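Local coordinates for Roadblock/LAMTOR2 domain-containing protein (Streptomyces avermitilis, PDB 3LEQ) that is of unknown function but adopts the Roadblock/LC7 fold, whose relatives commonly dimerise and often serve as partners of small GTPases, at residues 19-24 with 36-41; 44-49 with 93-98. One frame throughout, in Å; residues are numbered along the deposited sequence. Where two conformers were deposited one is given.

Contact 1 of 2, residues 19-24 with 36-41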
loop_
_atom_site.group_PDB
_atom_site.type_symbol
_atom_site.label_atom_id
_atom_site.label_comp_id
_atom_site.label_asym_id
_atom_site.label_seq_id
_atom_site.Cartn_x
_atom_site.Cartn_y
_atom_site.Cartn_z
ATOM N N VAL A 19 7.005 3.316 -6.523
ATOM C CA VAL A 19 5.686 2.899 -6.032
ATOM C C VAL A 19 4.678 3.044 -7.169
ATOM O O VAL A 19 4.571 4.101 -7.760
ATOM C CB VAL A 19 5.245 3.734 -4.814
ATOM C CG1 VAL A 19 3.812 3.408 -4.426
ATOM C CG2 VAL A 19 6.166 3.491 -3.633
ATOM N N ASP A 20 3.986 1.956 -7.497
ATOM C CA ASP A 20 2.967 1.967 -8.543
ATOM C C ASP A 20 1.524 2.230 -8.023
ATOM O O ASP A 20 0.766 3.001 -8.635
ATOM C CB ASP A 20 3.027 0.665 -9.334
ATOM C CG ASP A 20 4.195 0.617 -10.330
ATOM O OD1 ASP A 20 4.842 1.661 -10.620
ATOM O OD2 ASP A 20 4.459 -0.489 -10.840
ATOM N N HIS A 21 1.146 1.588 -6.915
ATOM C CA HIS A 21 -0.191 1.743 -6.337
ATOM C C HIS A 21 -0.098 1.629 -4.829
ATOM O O HIS A 21 0.846 1.029 -4.314
ATOM C CB HIS A 21 -1.180 0.670 -6.843
ATOM C CG HIS A 21 -1.196 0.501 -8.331
ATOM N ND1 HIS A 21 -1.678 1.470 -9.185
ATOM C CD2 HIS A 21 -0.797 -0.528 -9.114
ATOM C CE1 HIS A 21 -1.552 1.054 -10.435
ATOM N NE2 HIS A 21 -1.019 -0.156 -10.420
ATOM N N ALA A 22 -1.090 2.193 -4.142
ATOM C CA ALA A 22 -1.197 2.127 -2.691
ATOM C C ALA A 22 -2.647 2.093 -2.227
ATOM O O ALA A 22 -3.515 2.755 -2.810
ATOM C CB ALA A 22 -0.458 3.320 -2.054
ATOM N N VAL A 23 -2.908 1.315 -1.183
ATOM C CA VAL A 23 -4.222 1.302 -0.536
ATOM C C VAL A 23 -4.053 1.273 0.969
ATOM O O VAL A 23 -2.995 0.860 1.483
ATOM C CB VAL A 23 -5.080 0.057 -0.942
ATOM C CG1 VAL A 23 -5.364 0.048 -2.421
ATOM C CG2 VAL A 23 -4.406 -1.265 -0.543
ATOM N N VAL A 24 -5.100 1.690 1.671
ATOM C CA VAL A 24 -5.189 1.475 3.111
ATOM C C VAL A 24 -6.431 0.598 3.379
ATOM O O VAL A 24 -7.537 0.904 2.915
ATOM C CB VAL A 24 -5.273 2.786 3.888
ATOM C CG1 VAL A 24 -5.556 2.507 5.366
ATOM C CG2 VAL A 24 -3.975 3.596 3.719
ATOM N N THR A 36 -5.586 7.492 -6.447
ATOM C CA THR A 36 -6.743 7.812 -7.308
ATOM C C THR A 36 -6.733 7.213 -8.739
ATOM O O THR A 36 -7.847 7.109 -9.414
ATOM C CB THR A 36 -7.052 9.338 -7.328
ATOM O OG1 THR A 36 -6.027 10.052 -8.040
ATOM C CG2 THR A 36 -7.175 9.883 -5.914
ATOM N N GLY A 37 -5.497 6.824 -9.200
ATOM C CA GLY A 37 -5.382 6.131 -10.500
ATOM C C GLY A 37 -5.380 4.603 -10.408
ATOM O O GLY A 37 -4.973 3.918 -11.365
ATOM N N PHE A 38 -5.846 4.081 -9.261
ATOM C CA PHE A 38 -5.909 2.642 -8.984
ATOM C C PHE A 38 -7.381 2.223 -9.018
ATOM O O PHE A 38 -8.118 2.494 -8.069
ATOM C CB PHE A 38 -5.312 2.394 -7.589
ATOM C CG PHE A 38 -4.874 0.963 -7.301
ATOM C CD1 PHE A 38 -4.775 0.527 -5.982
ATOM C CD2 PHE A 38 -4.544 0.075 -8.310
ATOM C CE1 PHE A 38 -4.352 -0.770 -5.667
ATOM C CE2 PHE A 38 -4.127 -1.220 -8.009
ATOM C CZ PHE A 38 -4.037 -1.649 -6.681
ATOM N N LEU A 39 -7.811 1.591 -10.114
ATOM C CA LEU A 39 -9.215 1.180 -10.290
ATOM C C LEU A 39 -9.723 0.288 -9.156
ATOM O O LEU A 39 -8.956 -0.459 -8.558
ATOM C CB LEU A 39 -9.393 0.443 -11.616
ATOM C CG LEU A 39 -9.383 1.260 -12.907
ATOM C CD1 LEU A 39 -9.286 0.323 -14.099
ATOM C CD2 LEU A 39 -10.628 2.126 -13.007
ATOM N N ARG A 40 -11.029 0.348 -8.897
ATOM C CA ARG A 40 -11.660 -0.436 -7.821
ATOM C C ARG A 40 -11.459 -1.955 -7.951
ATOM O O ARG A 40 -11.219 -2.643 -6.950
ATOM C CB ARG A 40 -13.156 -0.090 -7.718
ATOM C CG ARG A 40 -13.639 -0.036 -6.277
ATOM C CD ARG A 40 -14.618 -1.139 -5.939
ATOM N NE ARG A 40 -15.962 -0.593 -5.834
ATOM C CZ ARG A 40 -16.976 -1.158 -5.181
ATOM N NH1 ARG A 40 -16.815 -2.305 -4.540
ATOM N NH2 ARG A 40 -18.162 -0.561 -5.168
ATOM N N ASP A 41 -11.541 -2.472 -9.178
ATOM C CA ASP A 41 -11.271 -3.893 -9.422
ATOM C C ASP A 41 -9.840 -4.273 -9.037
ATOM O O ASP A 41 -9.624 -5.318 -8.421
ATOM C CB ASP A 41 -11.575 -4.292 -10.876
#

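Contact 2 of 2, residues 44-49 with 93-98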
loop_
_atom_site.group_PDB
_atom_site.type_symbol
_atom_site.label_atom_id
_atom_site.label_comp_id
_atom_site.label_asym_id
_atom_site.label_seq_id
_atom_site.Cartn_x
_atom_site.Cartn_y
_atom_site.Cartn_z
ATOM N N GLU A 44 -9.319 -3.819 -4.988
ATOM C CA GLU A 44 -9.944 -4.929 -4.287
ATOM C C GLU A 44 -9.209 -6.257 -4.546
ATOM O O GLU A 44 -9.173 -7.113 -3.678
ATOM C CB GLU A 44 -11.435 -5.020 -4.634
ATOM C CG GLU A 44 -12.271 -3.843 -4.100
ATOM C CD GLU A 44 -13.733 -3.946 -4.418
ATOM O OE1 GLU A 44 -14.089 -4.584 -5.433
ATOM O OE2 GLU A 44 -14.547 -3.366 -3.664
ATOM N N ARG A 45 -8.602 -6.411 -5.717
ATOM C CA ARG A 45 -7.718 -7.554 -5.969
ATOM C C ARG A 45 -6.486 -7.533 -5.059
ATOM O O ARG A 45 -6.101 -8.577 -4.503
ATOM C CB ARG A 45 -7.283 -7.589 -7.429
ATOM C CG ARG A 45 -6.771 -8.947 -7.878
ATOM C CD ARG A 45 -6.508 -9.005 -9.388
ATOM N NE ARG A 45 -7.024 -10.227 -10.016
ATOM C CZ ARG A 45 -6.619 -11.469 -9.743
ATOM N NH1 ARG A 45 -5.684 -11.699 -8.822
ATOM N NH2 ARG A 45 -7.172 -12.489 -10.384
ATOM N N LEU A 46 -5.872 -6.351 -4.903
ATOM C CA LEU A 46 -4.785 -6.179 -3.948
ATOM C C LEU A 46 -5.312 -6.422 -2.538
ATOM O O LEU A 46 -4.642 -7.070 -1.719
ATOM C CB LEU A 46 -4.171 -4.779 -4.045
ATOM C CG LEU A 46 -2.971 -4.460 -3.152
ATOM C CD1 LEU A 46 -1.872 -5.514 -3.266
ATOM C CD2 LEU A 46 -2.448 -3.071 -3.529
ATOM N N ALA A 47 -6.534 -5.950 -2.273
ATOM C CA ALA A 47 -7.114 -6.123 -0.948
ATOM C C ALA A 47 -7.341 -7.594 -0.632
ATOM O O ALA A 47 -7.115 -8.017 0.505
ATOM C CB ALA A 47 -8.402 -5.306 -0.798
ATOM N N ALA A 48 -7.775 -8.374 -1.629
ATOM C CA ALA A 48 -8.027 -9.813 -1.438
ATOM C C ALA A 48 -6.711 -10.538 -1.156
ATOM O O ALA A 48 -6.659 -11.452 -0.323
ATOM C CB ALA A 48 -8.730 -10.421 -2.664
ATOM N N THR A 49 -5.653 -10.138 -1.857
ATOM C CA THR A 49 -4.330 -10.714 -1.627
ATOM C C THR A 49 -3.798 -10.396 -0.224
ATOM O O THR A 49 -3.265 -11.268 0.468
ATOM C CB THR A 49 -3.311 -10.200 -2.674
ATOM O OG1 THR A 49 -3.798 -10.499 -3.981
ATOM C CG2 THR A 49 -1.970 -10.896 -2.512
ATOM N N VAL A 93 -0.852 -0.771 2.155
ATOM C CA VAL A 93 -0.359 -1.811 1.269
ATOM C C VAL A 93 0.092 -1.149 -0.014
ATOM O O VAL A 93 -0.634 -0.369 -0.594
ATOM C CB VAL A 93 -1.434 -2.879 0.940
ATOM C CG1 VAL A 93 -0.834 -3.994 0.122
ATOM C CG2 VAL A 93 -2.114 -3.435 2.238
ATOM N N VAL A 94 1.286 -1.483 -0.470
ATOM C CA VAL A 94 1.855 -0.860 -1.659
ATOM C C VAL A 94 2.287 -1.927 -2.654
ATOM O O VAL A 94 2.772 -2.998 -2.232
ATOM C CB VAL A 94 3.068 0.035 -1.260
ATOM C CG1 VAL A 94 4.053 0.211 -2.411
ATOM C CG2 VAL A 94 2.580 1.400 -0.746
ATOM N N LEU A 95 2.132 -1.627 -3.943
ATOM C CA LEU A 95 2.741 -2.409 -5.026
ATOM C C LEU A 95 3.862 -1.571 -5.646
ATOM O O LEU A 95 3.648 -0.415 -6.036
ATOM C CB LEU A 95 1.721 -2.816 -6.094
ATOM C CG LEU A 95 0.700 -3.903 -5.722
ATOM C CD1 LEU A 95 -0.354 -4.038 -6.803
ATOM C CD2 LEU A 95 1.371 -5.273 -5.435
ATOM N N THR A 96 5.058 -2.151 -5.725
ATOM C CA THR A 96 6.189 -1.496 -6.387
ATOM C C THR A 96 6.377 -1.983 -7.829
ATOM O O THR A 96 5.863 -3.038 -8.217
ATOM C CB THR A 96 7.513 -1.759 -5.650
ATOM O OG1 THR A 96 8.012 -3.054 -6.016
ATOM C CG2 THR A 96 7.330 -1.662 -4.122
ATOM N N ARG A 97 7.147 -1.214 -8.597
ATOM C CA ARG A 97 7.630 -1.603 -9.914
ATOM C C ARG A 97 8.754 -2.623 -9.732
ATOM O O ARG A 97 9.150 -2.919 -8.594
ATOM C CB ARG A 97 8.140 -0.364 -10.665
ATOM N N GLN A 98 9.250 -3.167 -10.837
ATOM C CA GLN A 98 10.313 -4.167 -10.793
ATOM C C GLN A 98 11.654 -3.519 -10.462
ATOM O O GLN A 98 11.991 -2.459 -10.993
ATOM C CB GLN A 98 10.398 -4.933 -12.124
#

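Contact 1 of 2, residues 19-24 with 36-41
The H21 and F38 rings lie almost parallel in an offset stack, with centroids 4.2 Å apart and planes at 7°. The imidazole is displaced toward the CD2-CE2 side of the phenyl ring: H21 ND1 comes to 3.3 Å from F38 CD2, and H21 CG sits over the same rim. The offset lets a CH-pi contact form beside the stack, with H21 CB 3.4 Å from the F38 centroid and only 1° off the ring normal. One face of the phenyl is thus shared between the histidine's methylene and its ring. CG anti to the carbonyl carbon (chi1 -49°) lays the imidazole flat over the CD2-CE2 side of the phenyl face; D20 CB backs its opposite face.

The placement of H21 goes with a classic beta bulge, in which D20 and H21 both face L95 of the adjoining strand 90-96. Strand 19-26 lies in the antiparallel sheet (order 2-1-5-4-3) of the alpha/beta Roadblock/LC7 fold, and F38 belongs to the connection that leads from strand 31-34 to helix 40-55, with L39 at the N-cap position.

Apolar packing completes the contact at the phenyl edge. V23 CG1 lies in the ring plane, 3.5 Å from F38 CE1, two residues along the strand from H21 and on the same side of the sheet. With CG anti to its backbone N, the F38 ring continues toward the strand. A43 and L46 of helix 40-55 also touch this ring, while K34 NZ hydrogen-bonds to the carbonyl oxygen of F38.

Contact 2 of 2, residues 44-49 with 93-98
L46 meets V93 through CD1 and CG, and L95 through both methyls; these three side chains carry the whole contact. L46 CD1 lies between both strand residues, 3.9 Å from V93 CG1 and 3.9 Å from L95 CG. L46 CD2 leans to the L95 side alone, 4.0 Å from L95 CD1. The two leucines reach toward each other tip to tip, whereas L46 and V93 slide past one another in opposite directions. L46 CG is anti to the backbone N (chi1 -177°), which carries the isobutyl group out from the helix to the sheet; V93 and L95, alternate residues of strand 90-96, offer their side chains on the face that receives it.

An alanine at L46 is likely to open a gap above V93 and L95, since CD1, which touches both, and CD2, which touches L95, would be gone. Further out, L81 of strand 80-85 touches L46, T49 and V93, and V23 and L25 of strand 19-26 flank V93, continuing the apolar surface into the neighbouring strands.

Within the helix, R45 O accepts both T49 N at 3.1 Å and T49 OG1 at 3.0 Å, the two donors arriving from opposite faces of the carbonyl plane. At the end of the strand, T96 OG1 donates to R97 O at 2.8 Å and is also bonded to Y80 N. Helix 40-55 packs on this face of the Roadblock/LC7 sheet through side chains that are all aliphatic where they touch, so the contact is hydrophobic and non-directional.

Both contacts are largely buried and lie on the same side of one sheet, their centres about 8 Å apart. Strands 19-26 and 90-96 are neighbours in it, joined by backbone pairing such as V23 O with V93 N at 2.8 Å. Contact 2 sets helix 40-55 itself on the sheet, while contact 1 packs the loop leading into that helix on the same sheet. Each has one partly exposed member, H21 and L95 respectively, but their chemistry differs: contact 1 centres on an aromatic stack, contact 2 is purely aliphatic. The two join where F38 CE1 comes to 3.7 Å from L46 CD2, which makes one continuous apolar layer beneath the helix and its lead-in.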